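Local structure of FMN reductase (NADPH) (Bacillus subtilis, 3N2S) at residues 186-190 with 191-195; 218-221 with 222-225; 101-104 with 105-108; 62-65 with 66-69. The protein uses NADPH to drive flavin mononucleotide redox chemistry and also reduces nitroaromatic compounds, quinones and azo dyes, working as an FMN-containing homodimer. One frame throughout, in Å; residues are numbered along the deposited sequence.

Contact 1 of 4, residues 186-190 with 191-195; sequences TYNVN and TDDFR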
loop_
_atom_site.group_PDB
_atom_site.type_symbol
_atom_site.label_atom_id
_atom_site.label_comp_id
_atom_site.label_asym_id
_atom_site.label_seq_id
_atom_site.Cartn_x
_atom_site.Cartn_y
_atom_site.Cartn_z
ATOM N N THR A 186 1.589 12.004 19.371
ATOM C CA THR A 186 0.166 12.242 19.142
ATOM C C THR A 186 0.013 13.048 17.870
ATOM O O THR A 186 0.952 13.723 17.467
ATOM C CB THR A 186 -0.496 13.002 20.321
ATOM O OG1 THR A 186 0.200 14.231 20.531
ATOM C CG2 THR A 186 -0.561 12.174 21.615
ATOM N N TYR A 187 -1.181 12.980 17.250
ATOM C CA TYR A 187 -1.503 13.748 16.041
ATOM C C TYR A 187 -1.568 15.231 16.441
ATOM O O TYR A 187 -2.216 15.571 17.437
ATOM C CB TYR A 187 -2.876 13.332 15.490
ATOM C CG TYR A 187 -3.140 13.840 14.088
ATOM C CD1 TYR A 187 -3.603 15.137 13.867
ATOM C CD2 TYR A 187 -2.936 13.021 12.981
ATOM C CE1 TYR A 187 -3.826 15.617 12.574
ATOM C CE2 TYR A 187 -3.170 13.485 11.684
ATOM C CZ TYR A 187 -3.628 14.778 11.485
ATOM O OH TYR A 187 -3.858 15.238 10.207
ATOM N N ASN A 188 -0.898 16.100 15.679
ATOM C CA ASN A 188 -0.877 17.528 15.955
ATOM C C ASN A 188 -2.099 18.203 15.324
ATOM O O ASN A 188 -2.180 18.316 14.098
ATOM C CB ASN A 188 0.436 18.166 15.464
ATOM C CG ASN A 188 0.576 19.638 15.809
ATOM O OD1 ASN A 188 -0.262 20.253 16.479
ATOM N ND2 ASN A 188 1.650 20.235 15.364
ATOM N N VAL A 189 -3.040 18.671 16.174
ATOM C CA VAL A 189 -4.272 19.348 15.737
ATOM C C VAL A 189 -4.180 20.884 15.897
ATOM O O VAL A 189 -5.179 21.578 15.689
ATOM C CB VAL A 189 -5.574 18.767 16.387
ATOM C CG1 VAL A 189 -5.792 17.308 15.992
ATOM C CG2 VAL A 189 -5.573 18.924 17.913
ATOM N N ASN A 190 -3.003 21.407 16.274
ATOM C CA ASN A 190 -2.812 22.844 16.485
ATOM C C ASN A 190 -3.069 23.611 15.176
ATOM O O ASN A 190 -2.372 23.383 14.183
ATOM C CB ASN A 190 -1.429 23.144 17.070
ATOM C CG ASN A 190 -1.236 24.597 17.425
ATOM O OD1 ASN A 190 -0.984 25.445 16.569
ATOM N ND2 ASN A 190 -1.310 24.906 18.694
ATOM N N THR A 191 -4.100 24.496 15.183
ATOM C CA THR A 191 -4.536 25.274 14.020
ATOM C C THR A 191 -3.475 26.211 13.471
ATOM O O THR A 191 -3.325 26.297 12.249
ATOM C CB THR A 191 -5.903 25.939 14.270
ATOM O OG1 THR A 191 -5.869 26.668 15.502
ATOM C CG2 THR A 191 -7.028 24.933 14.331
ATOM N N ASP A 192 -2.708 26.881 14.364
ATOM C CA ASP A 192 -1.624 27.775 13.939
ATOM C C ASP A 192 -0.537 27.000 13.203
ATOM O O ASP A 192 -0.070 27.452 12.163
ATOM C CB ASP A 192 -1.009 28.531 15.124
ATOM C CG ASP A 192 -1.860 29.669 15.655
ATOM O OD1 ASP A 192 -2.860 30.027 14.992
ATOM O OD2 ASP A 192 -1.518 30.208 16.720
ATOM N N ASP A 193 -0.164 25.818 13.729
ATOM C CA ASP A 193 0.839 24.940 13.109
ATOM C C ASP A 193 0.359 24.492 11.728
ATOM O O ASP A 193 1.123 24.569 10.770
ATOM C CB ASP A 193 1.136 23.720 13.984
ATOM C CG ASP A 193 1.948 23.982 15.240
ATOM O OD1 ASP A 193 2.553 25.072 15.347
ATOM O OD2 ASP A 193 2.005 23.089 16.099
ATOM N N PHE A 194 -0.915 24.099 11.631
ATOM C CA PHE A 194 -1.535 23.652 10.393
ATOM C C PHE A 194 -1.502 24.767 9.335
ATOM O O PHE A 194 -1.051 24.532 8.226
ATOM C CB PHE A 194 -2.976 23.179 10.648
ATOM C CG PHE A 194 -3.654 22.642 9.413
ATOM C CD1 PHE A 194 -3.487 21.310 9.030
ATOM C CD2 PHE A 194 -4.452 23.468 8.618
ATOM C CE1 PHE A 194 -4.114 20.814 7.882
ATOM C CE2 PHE A 194 -5.071 22.971 7.467
ATOM C CZ PHE A 194 -4.890 21.650 7.103
ATOM N N ARG A 195 -1.961 25.980 9.696
ATOM C CA ARG A 195 -2.005 27.120 8.780
ATOM C C ARG A 195 -0.652 27.524 8.278
ATOM O O ARG A 195 -0.543 27.807 7.103
ATOM C CB ARG A 195 -2.708 28.325 9.404
ATOM C CG ARG A 195 -4.173 28.106 9.554
ATOM C CD ARG A 195 -4.881 29.420 9.623
ATOM N NE ARG A 195 -6.259 29.174 9.994
ATOM C CZ ARG A 195 -6.864 29.781 10.997
ATOM N NH1 ARG A 195 -6.218 30.691 11.718
ATOM N NH2 ARG A 195 -8.126 29.499 11.280
#

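Contact 2 of 4, residues 218-221 with 222-225; sequences EETW and SDQI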
loop_
_atom_site.group_PDB
_atom_site.type_symbol
_atom_site.label_atom_id
_atom_site.label_comp_id
_atom_site.label_asym_id
_atom_site.label_seq_id
_atom_site.Cartn_x
_atom_site.Cartn_y
_atom_site.Cartn_z
ATOM N N GLU A 218 -0.224 29.079 -11.836
ATOM C CA GLU A 218 0.191 29.529 -10.498
ATOM C C GLU A 218 -0.664 28.979 -9.341
ATOM O O GLU A 218 -0.607 29.507 -8.227
ATOM C CB GLU A 218 0.329 31.068 -10.443
ATOM C CG GLU A 218 -0.927 31.839 -10.831
ATOM C CD GLU A 218 -0.728 33.300 -11.185
ATOM O OE1 GLU A 218 0.430 33.777 -11.145
ATOM O OE2 GLU A 218 -1.734 33.964 -11.522
ATOM N N GLU A 219 -1.410 27.904 -9.586
ATOM C CA GLU A 219 -2.282 27.309 -8.575
ATOM C C GLU A 219 -1.529 26.771 -7.360
ATOM O O GLU A 219 -0.395 26.305 -7.485
ATOM C CB GLU A 219 -3.195 26.235 -9.190
ATOM C CG GLU A 219 -2.439 25.080 -9.820
ATOM C CD GLU A 219 -3.267 23.960 -10.414
ATOM O OE1 GLU A 219 -2.729 23.252 -11.289
ATOM O OE2 GLU A 219 -4.434 23.775 -10.003
ATOM N N THR A 220 -2.148 26.868 -6.194
ATOM C CA THR A 220 -1.602 26.369 -4.937
ATOM C C THR A 220 -2.002 24.872 -4.830
ATOM O O THR A 220 -2.869 24.406 -5.573
ATOM C CB THR A 220 -2.198 27.138 -3.759
ATOM O OG1 THR A 220 -3.601 26.891 -3.711
ATOM C CG2 THR A 220 -1.890 28.661 -3.806
ATOM N N TRP A 221 -1.402 24.147 -3.888
ATOM C CA TRP A 221 -1.722 22.740 -3.677
ATOM C C TRP A 221 -3.156 22.583 -3.190
ATOM O O TRP A 221 -3.886 21.768 -3.734
ATOM C CB TRP A 221 -0.755 22.120 -2.654
ATOM C CG TRP A 221 -0.959 20.651 -2.473
ATOM C CD1 TRP A 221 -0.597 19.659 -3.338
ATOM C CD2 TRP A 221 -1.536 20.005 -1.332
ATOM N NE1 TRP A 221 -0.901 18.430 -2.802
ATOM C CE2 TRP A 221 -1.476 18.612 -1.567
ATOM C CE3 TRP A 221 -2.051 20.466 -0.111
ATOM C CZ2 TRP A 221 -1.937 17.675 -0.637
ATOM C CZ3 TRP A 221 -2.513 19.537 0.809
ATOM C CH2 TRP A 221 -2.431 18.154 0.554
ATOM N N SER A 222 -3.547 23.353 -2.163
ATOM C CA SER A 222 -4.890 23.268 -1.577
ATOM C C SER A 222 -5.992 23.554 -2.617
ATOM O O SER A 222 -6.970 22.827 -2.646
ATOM C CB SER A 222 -5.004 24.171 -0.353
ATOM O OG SER A 222 -4.775 25.515 -0.724
ATOM N N ASP A 223 -5.782 24.509 -3.534
ATOM C CA ASP A 223 -6.756 24.758 -4.603
ATOM C C ASP A 223 -6.791 23.603 -5.618
ATOM O O ASP A 223 -7.873 23.193 -6.005
ATOM C CB ASP A 223 -6.486 26.082 -5.313
ATOM C CG ASP A 223 -6.941 27.310 -4.527
ATOM O OD1 ASP A 223 -7.677 27.142 -3.514
ATOM O OD2 ASP A 223 -6.599 28.424 -4.937
ATOM N N GLN A 224 -5.624 23.058 -5.998
ATOM C CA GLN A 224 -5.512 21.930 -6.927
ATOM C C GLN A 224 -6.181 20.662 -6.365
ATOM O O GLN A 224 -7.016 20.077 -7.051
ATOM C CB GLN A 224 -4.036 21.651 -7.249
ATOM C CG GLN A 224 -3.831 20.610 -8.352
ATOM C CD GLN A 224 -2.381 20.315 -8.628
ATOM O OE1 GLN A 224 -1.510 20.360 -7.758
ATOM N NE2 GLN A 224 -2.089 20.062 -9.880
ATOM N N ILE A 225 -5.842 20.258 -5.127
ATOM C CA ILE A 225 -6.396 19.024 -4.551
ATOM C C ILE A 225 -7.897 19.044 -4.371
ATOM O O ILE A 225 -8.554 18.043 -4.656
ATOM C CB ILE A 225 -5.601 18.389 -3.356
ATOM C CG1 ILE A 225 -5.461 19.342 -2.158
ATOM C CG2 ILE A 225 -4.242 17.869 -3.820
ATOM C CD1 ILE A 225 -6.383 19.070 -1.056
#

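Contact 3 of 4, residues 101-104 with 105-108; sequences LENT and EMFM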
loop_
_atom_site.group_PDB
_atom_site.type_symbol
_atom_site.label_atom_id
_atom_site.label_comp_id
_atom_site.label_asym_id
_atom_site.label_seq_id
_atom_site.Cartn_x
_atom_site.Cartn_y
_atom_site.Cartn_z
ATOM N N LEU A 101 -14.391 -13.622 3.948
ATOM C CA LEU A 101 -13.524 -12.789 3.099
ATOM C C LEU A 101 -14.130 -11.440 2.755
ATOM O O LEU A 101 -13.449 -10.606 2.155
ATOM C CB LEU A 101 -13.236 -13.561 1.770
ATOM C CG LEU A 101 -12.717 -15.017 1.886
ATOM C CD1 LEU A 101 -12.839 -15.742 0.548
ATOM C CD2 LEU A 101 -11.287 -15.075 2.435
ATOM N N GLU A 102 -15.386 -11.205 3.143
ATOM C CA GLU A 102 -16.150 -10.030 2.730
ATOM C C GLU A 102 -16.265 -8.824 3.652
ATOM O O GLU A 102 -16.959 -7.885 3.291
ATOM C CB GLU A 102 -17.541 -10.478 2.218
ATOM C CG GLU A 102 -17.443 -11.543 1.138
ATOM C CD GLU A 102 -18.736 -12.000 0.492
ATOM O OE1 GLU A 102 -19.818 -11.660 1.014
ATOM O OE2 GLU A 102 -18.666 -12.718 -0.529
ATOM N N ASN A 103 -15.579 -8.813 4.801
ATOM C CA ASN A 103 -15.694 -7.698 5.726
ATOM C C ASN A 103 -14.702 -6.564 5.412
ATOM O O ASN A 103 -13.878 -6.702 4.503
ATOM C CB ASN A 103 -15.584 -8.184 7.190
ATOM C CG ASN A 103 -14.268 -8.817 7.588
ATOM O OD1 ASN A 103 -13.254 -8.762 6.876
ATOM N ND2 ASN A 103 -14.246 -9.386 8.784
ATOM N N THR A 104 -14.776 -5.468 6.179
ATOM C CA THR A 104 -13.908 -4.301 6.019
ATOM C C THR A 104 -12.463 -4.672 6.334
ATOM O O THR A 104 -11.562 -4.250 5.605
ATOM C CB THR A 104 -14.455 -3.106 6.847
ATOM O OG1 THR A 104 -15.757 -2.776 6.340
ATOM C CG2 THR A 104 -13.516 -1.859 6.826
ATOM N N GLU A 105 -12.247 -5.474 7.394
ATOM C CA GLU A 105 -10.908 -5.926 7.784
ATOM C C GLU A 105 -10.170 -6.605 6.611
ATOM O O GLU A 105 -9.058 -6.207 6.291
ATOM C CB GLU A 105 -10.946 -6.853 9.030
ATOM C CG GLU A 105 -9.593 -7.484 9.367
ATOM C CD GLU A 105 -8.401 -6.595 9.722
ATOM O OE1 GLU A 105 -8.556 -5.361 9.872
ATOM O OE2 GLU A 105 -7.299 -7.156 9.910
HETATM N N MSE A 106 -10.807 -7.576 5.946
HETATM C CA MSE A 106 -10.174 -8.297 4.826
HETATM C C MSE A 106 -9.975 -7.380 3.610
HETATM O O MSE A 106 -9.040 -7.584 2.846
HETATM C CB MSE A 106 -10.964 -9.553 4.415
HETATM C CG MSE A 106 -10.875 -10.695 5.427
HETATM SE SE MSE A 106 -9.037 -11.065 5.987
HETATM C CE MSE A 106 -9.344 -10.875 7.906
ATOM N N PHE A 107 -10.849 -6.363 3.451
ATOM C CA PHE A 107 -10.720 -5.392 2.360
ATOM C C PHE A 107 -9.467 -4.527 2.614
ATOM O O PHE A 107 -8.661 -4.309 1.712
ATOM C CB PHE A 107 -11.990 -4.547 2.258
ATOM C CG PHE A 107 -11.967 -3.446 1.220
ATOM C CD1 PHE A 107 -11.855 -3.747 -0.135
ATOM C CD2 PHE A 107 -12.173 -2.122 1.587
ATOM C CE1 PHE A 107 -11.930 -2.740 -1.100
ATOM C CE2 PHE A 107 -12.229 -1.116 0.624
ATOM C CZ PHE A 107 -12.091 -1.431 -0.712
HETATM N N MSE A 108 -9.264 -4.123 3.859
HETATM C CA MSE A 108 -8.069 -3.355 4.231
HETATM C C MSE A 108 -6.803 -4.207 4.055
HETATM O O MSE A 108 -5.816 -3.747 3.469
HETATM C CB MSE A 108 -8.196 -2.852 5.679
HETATM C CG MSE A 108 -9.330 -1.877 5.856
HETATM SE SE MSE A 108 -9.456 -1.234 7.700
HETATM C CE MSE A 108 -8.008 -0.081 7.670
#

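Contact 4 of 4, residues 62-65 with 66-69; sequences VLAG and NQPY. With FMN (flavin mononucleotide), chain E.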
loop_
_atom_site.group_PDB
_atom_site.type_symbol
_atom_site.label_atom_id
_atom_site.label_comp_id
_atom_site.label_asym_id
_atom_site.label_seq_id
_atom_site.Cartn_x
_atom_site.Cartn_y
_atom_site.Cartn_z
ATOM N N VAL A 62 -8.257 3.837 -22.431
ATOM C CA VAL A 62 -9.526 4.560 -22.634
ATOM C C VAL A 62 -10.307 4.623 -21.330
ATOM O O VAL A 62 -10.709 5.720 -20.904
ATOM C CB VAL A 62 -10.376 3.965 -23.789
ATOM C CG1 VAL A 62 -11.753 4.628 -23.859
ATOM C CG2 VAL A 62 -9.646 4.119 -25.111
ATOM N N LEU A 63 -10.497 3.457 -20.678
ATOM C CA LEU A 63 -11.221 3.371 -19.402
ATOM C C LEU A 63 -10.558 4.236 -18.341
ATOM O O LEU A 63 -11.261 4.842 -17.541
ATOM C CB LEU A 63 -11.367 1.900 -18.930
ATOM C CG LEU A 63 -12.162 0.966 -19.867
ATOM C CD1 LEU A 63 -11.969 -0.515 -19.489
ATOM C CD2 LEU A 63 -13.631 1.362 -19.936
ATOM N N ALA A 64 -9.216 4.355 -18.375
ATOM C CA ALA A 64 -8.442 5.162 -17.416
ATOM C C ALA A 64 -8.547 6.693 -17.651
ATOM O O ALA A 64 -8.014 7.498 -16.875
ATOM C CB ALA A 64 -6.982 4.709 -17.412
ATOM N N GLY A 65 -9.253 7.075 -18.708
ATOM C CA GLY A 65 -9.464 8.464 -19.087
ATOM C C GLY A 65 -8.522 8.938 -20.184
ATOM O O GLY A 65 -8.134 10.108 -20.192
ATOM N N ASN A 66 -8.152 8.044 -21.118
ATOM C CA ASN A 66 -7.229 8.308 -22.236
ATOM C C ASN A 66 -5.835 8.696 -21.765
ATOM O O ASN A 66 -5.407 9.853 -21.862
ATOM C CB ASN A 66 -7.810 9.308 -23.262
ATOM C CG ASN A 66 -9.071 8.793 -23.888
ATOM O OD1 ASN A 66 -9.082 7.769 -24.550
ATOM N ND2 ASN A 66 -10.160 9.458 -23.634
ATOM N N GLN A 67 -5.139 7.716 -21.196
ATOM C CA GLN A 67 -3.805 7.923 -20.681
ATOM C C GLN A 67 -2.881 7.133 -21.604
ATOM O O GLN A 67 -2.858 5.913 -21.529
ATOM C CB GLN A 67 -3.727 7.486 -19.209
ATOM C CG GLN A 67 -4.729 8.246 -18.331
ATOM C CD GLN A 67 -4.390 8.173 -16.872
ATOM O OE1 GLN A 67 -3.245 8.378 -16.492
ATOM N NE2 GLN A 67 -5.381 7.915 -16.023
ATOM N N PRO A 68 -2.187 7.811 -22.554
ATOM C CA PRO A 68 -1.395 7.084 -23.574
ATOM C C PRO A 68 -0.232 6.233 -23.082
ATOM O O PRO A 68 0.163 5.272 -23.748
ATOM C CB PRO A 68 -0.921 8.199 -24.524
ATOM C CG PRO A 68 -0.982 9.447 -23.700
ATOM C CD PRO A 68 -2.173 9.263 -22.807
ATOM N N TYR A 69 0.315 6.584 -21.923
ATOM C CA TYR A 69 1.409 5.887 -21.263
ATOM C C TYR A 69 0.959 4.538 -20.652
ATOM O O TYR A 69 1.786 3.793 -20.143
ATOM C CB TYR A 69 2.123 6.804 -20.260
ATOM C CG TYR A 69 1.202 7.761 -19.520
ATOM C CD1 TYR A 69 0.758 7.474 -18.228
ATOM C CD2 TYR A 69 0.806 8.969 -20.097
ATOM C CE1 TYR A 69 -0.075 8.356 -17.537
ATOM C CE2 TYR A 69 -0.043 9.851 -19.424
ATOM C CZ TYR A 69 -0.478 9.538 -18.140
ATOM O OH TYR A 69 -1.280 10.422 -17.470
HETATM N N1 FMN E . -0.817 9.552 -12.543
HETATM C C2 FMN E . -1.441 9.566 -13.751
HETATM O O2 FMN E . -0.968 10.216 -14.702
HETATM N N3 FMN E . -2.594 8.873 -13.945
HETATM C C4 FMN E . -3.241 8.080 -13.029
HETATM O O4 FMN E . -4.286 7.463 -13.273
HETATM C C4A FMN E . -2.591 8.006 -11.701
HETATM N N5 FMN E . -3.086 7.229 -10.770
HETATM C C5A FMN E . -2.335 7.080 -9.584
HETATM C C6 FMN E . -2.810 6.148 -8.625
HETATM C C7 FMN E . -2.071 5.867 -7.485
HETATM C C7M FMN E . -2.559 4.784 -6.533
HETATM C C8 FMN E . -0.862 6.618 -7.207
HETATM C C8M FMN E . -0.076 6.399 -5.963
HETATM C C9 FMN E . -0.383 7.578 -8.147
HETATM C C9A FMN E . -1.107 7.844 -9.332
HETATM N N10 FMN E . -0.643 8.710 -10.357
HETATM C C10 FMN E . -1.287 8.812 -11.550
HETATM C "C1'" FMN E . 0.612 9.466 -10.149
HETATM C "C2'" FMN E . 0.348 10.646 -9.202
HETATM O "O2'" FMN E . -0.302 11.601 -9.931
HETATM C "C3'" FMN E . 1.710 11.184 -8.775
HETATM O "O3'" FMN E . 2.366 10.123 -8.018
HETATM C "C4'" FMN E . 1.596 12.536 -7.939
HETATM O "O4'" FMN E . 1.277 13.586 -8.874
HETATM C "C5'" FMN E . 2.988 12.893 -7.348
HETATM O "O5'" FMN E . 3.903 13.035 -8.475
HETATM P P FMN E . 5.302 12.228 -8.541
HETATM O O1P FMN E . 6.163 12.620 -7.367
HETATM O O2P FMN E . 5.755 12.648 -9.922
HETATM O O3P FMN E . 4.872 10.751 -8.591
#

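Contact 1 of 4, residues 186-190 with 191-195
Asn188 works in two directions at once, with one arm of its amide bonded across the turn to Asp193 and the other held by its own loop. Asn188 ND2 gives a nearly straight bond to Asp193 OD2 at 3.0 Å. The acceptor lies in the amide plane, but the carboxylate is met on its anti side. The two planes are 84° apart, and the donor lies somewhat out of the carboxylate plane. Asn188 OD1 accepts from Asn190 N, also at 3.0 Å, with the donor above the carbonyl plane. This second bond closes an Asx turn and probably helps fix the rotation of the amide, which keeps ND2 aimed at the aspartate. Asn190 follows with a different task. Its CG is anti to the backbone N (chi1 -175°), which brings OD1 over the start of the helix. There a lone pair of Asn190 OD1 takes Asp193 N at 3.0 Å. The first turn closes with the backbone bond from Phe194 N to Asn190 O. The negative charge of Asp193 at this helix start is probably favourable to the helix dipole. Nearby, Tyr187 stacks on His183, and its OH bonds Asp82 of the second subunit, so this surface loop lies beside the dimer partner. An Asx turn running into an asparagine N-cap is the motif here, and it starts helix 191-213.

Contact 2 of 4, residues 218-221 with 222-225
Trp221 and Ile225, one helical turn apart, form the tightly packed side. Ile225 CG2 sits over one face of the indole, displaced toward the rim. It lies 3.8 Å from the centroid of the Trp221 five-membered ring, a CH-pi contact. CG1 of Ile225 stays close as well, 3.3 Å from Trp221 O. The indole swings out to meet the isoleucine because its CG is anti to the backbone N (chi1 -175°). Its NE1 bonds to the carbonyl of Tyr42 in the second subunit, whose ring also meets the indole edge-to-face. With an alanine here, Ile225 CG2 would probably lose its aromatic cover and the carbonyl of Tyr42 of the second subunit its indole donor.

The backbone here is a helix N-terminus with Thr220 as N-cap. Thr220 OG1 accepts from Asp223 N at 3.2 Å. Thr220 O takes Gln224 N, and Trp221 O takes Ile225 N at 2.8 Å. Two side chains tie this helix to the preceding one, 191-213: Ser222 OG is hydrogen-bonded to Asp202, and Gln224 OE1 to Tyr209 OH.

The other side is looser and more polar. The carboxylate of Glu219 lies obliquely against Gln224, its plane turned 47° from the amide. Glu219 OE2 rests 3.5 Å from Gln224 CB, a contact with the stem of the side chain. Asp223 is exposed, and its OD1 makes a salt bridge to Lys93 of the second subunit.

Contact 3 of 4, residues 101-104 with 105-108
Asn103 caps the start of helix 104-127 by hydrogen bonding to Met106 N. Asn103 OD1 accepts from Met106 N at 2.9 Å, with the donor tilted 26° from the carbonyl plane. The amide is brought there by chi1 of 63°, which sets CG between the backbone N and the carbonyl carbon. Two backbone bonds continue the turn. Phe107 N reaches Asn103 O at 3.2 Å, and Met108 N reaches Thr104 O at 2.9 Å.

Van der Waals contacts, mostly of carbon on oxygen, surround these bonds. The selenomethionine at Met106 lays CG against Asn103 OD1, 3.4 Å away, and its CB meets Leu101 O at 3.5 Å. The second selenomethionine, Met108, brings CG to Thr104 O at 3.3 Å. Its selenium approaches Thr104 CG2 more loosely, at 4.2 Å. Phe107 CB also rests near Thr104 O, while its ring packs on Phe246 and Asn247.

Other polar groups find partners beyond the turn. Glu105 runs beside Asn103 in the same direction, and its OE2 makes salt bridges to Arg234 and Arg139 of the second subunit. Thr104 OG1 is bonded to Asn247, and Thr104 N to Asn238 of the second subunit.

Every touching residue is buried, so a polar helix start is enclosed in protein. Its backbone N-H groups therefore depend on side-chain acceptors, one from within the turn and one from across the dimer. The paired positive charges probably favour the ionised form of the Glu105 carboxylate.

Contact 4 of 4, residues 62-65 with 66-69
The backbone leaves helix 54-63 through a Schellman motif: Gly65 has positive phi (99°), Gly65 N bonds Val62 O at 3.0 Å, and Asn66 N makes a weak bond to the same oxygen. A side chain at Gly65 would probably be pressed against the carbonyl O of Ala64. Asn66 lies alongside Val62, pointing the same way, with Asn66 OD1 3.7 Å from Val62 CG2. Gln67 links this helix end to the flavin. Its chain is extended beyond CG (chi2 -162°), which carries the amide to the pyrimidine edge. Gln67 NE2 gives a nearly straight bond to Ala64 O at 2.8 Å, from above that carbonyl's plane, and a second bond to FMN O4 at 3.0 Å. With NE2 anchored on the backbone, the amide is held from turning and OE1 faces the flavin ring. Were this glutamine an alanine, FMN N3 and O4, and Ala64 O, would probably be left without these partners. Gln67 CB lies over one face of the Tyr69 ring. FMN O2 sits at the edge of that ring and takes a bond from Tyr69 OH at 2.8 Å. Between the two carbonyls, FMN N3 donates to Gln67 OE1 at 2.7 Å.

In the fold
Contacts 1, 2 and 3 all start helices with a side-chain N-cap, whereas contact 4 ends one. Contacts 1 and 2 stand at the heads of the consecutive helices 191-213 and 221-229, with nearest atoms about 7 Å apart. Contact 1 is on the surface and almost wholly polar. Contact 2 is partly buried and adds an aromatic face. Contact 3 is fully buried, and its charge is met by the other subunit. All three touch that subunit. Contact 4, a surface turn between helix 54-63 and strand 75-82, touches no other protein chain; its Gln67 and Tyr69 bond the flavin instead. The centres of contacts 3 and 4 lie 29 Å apart.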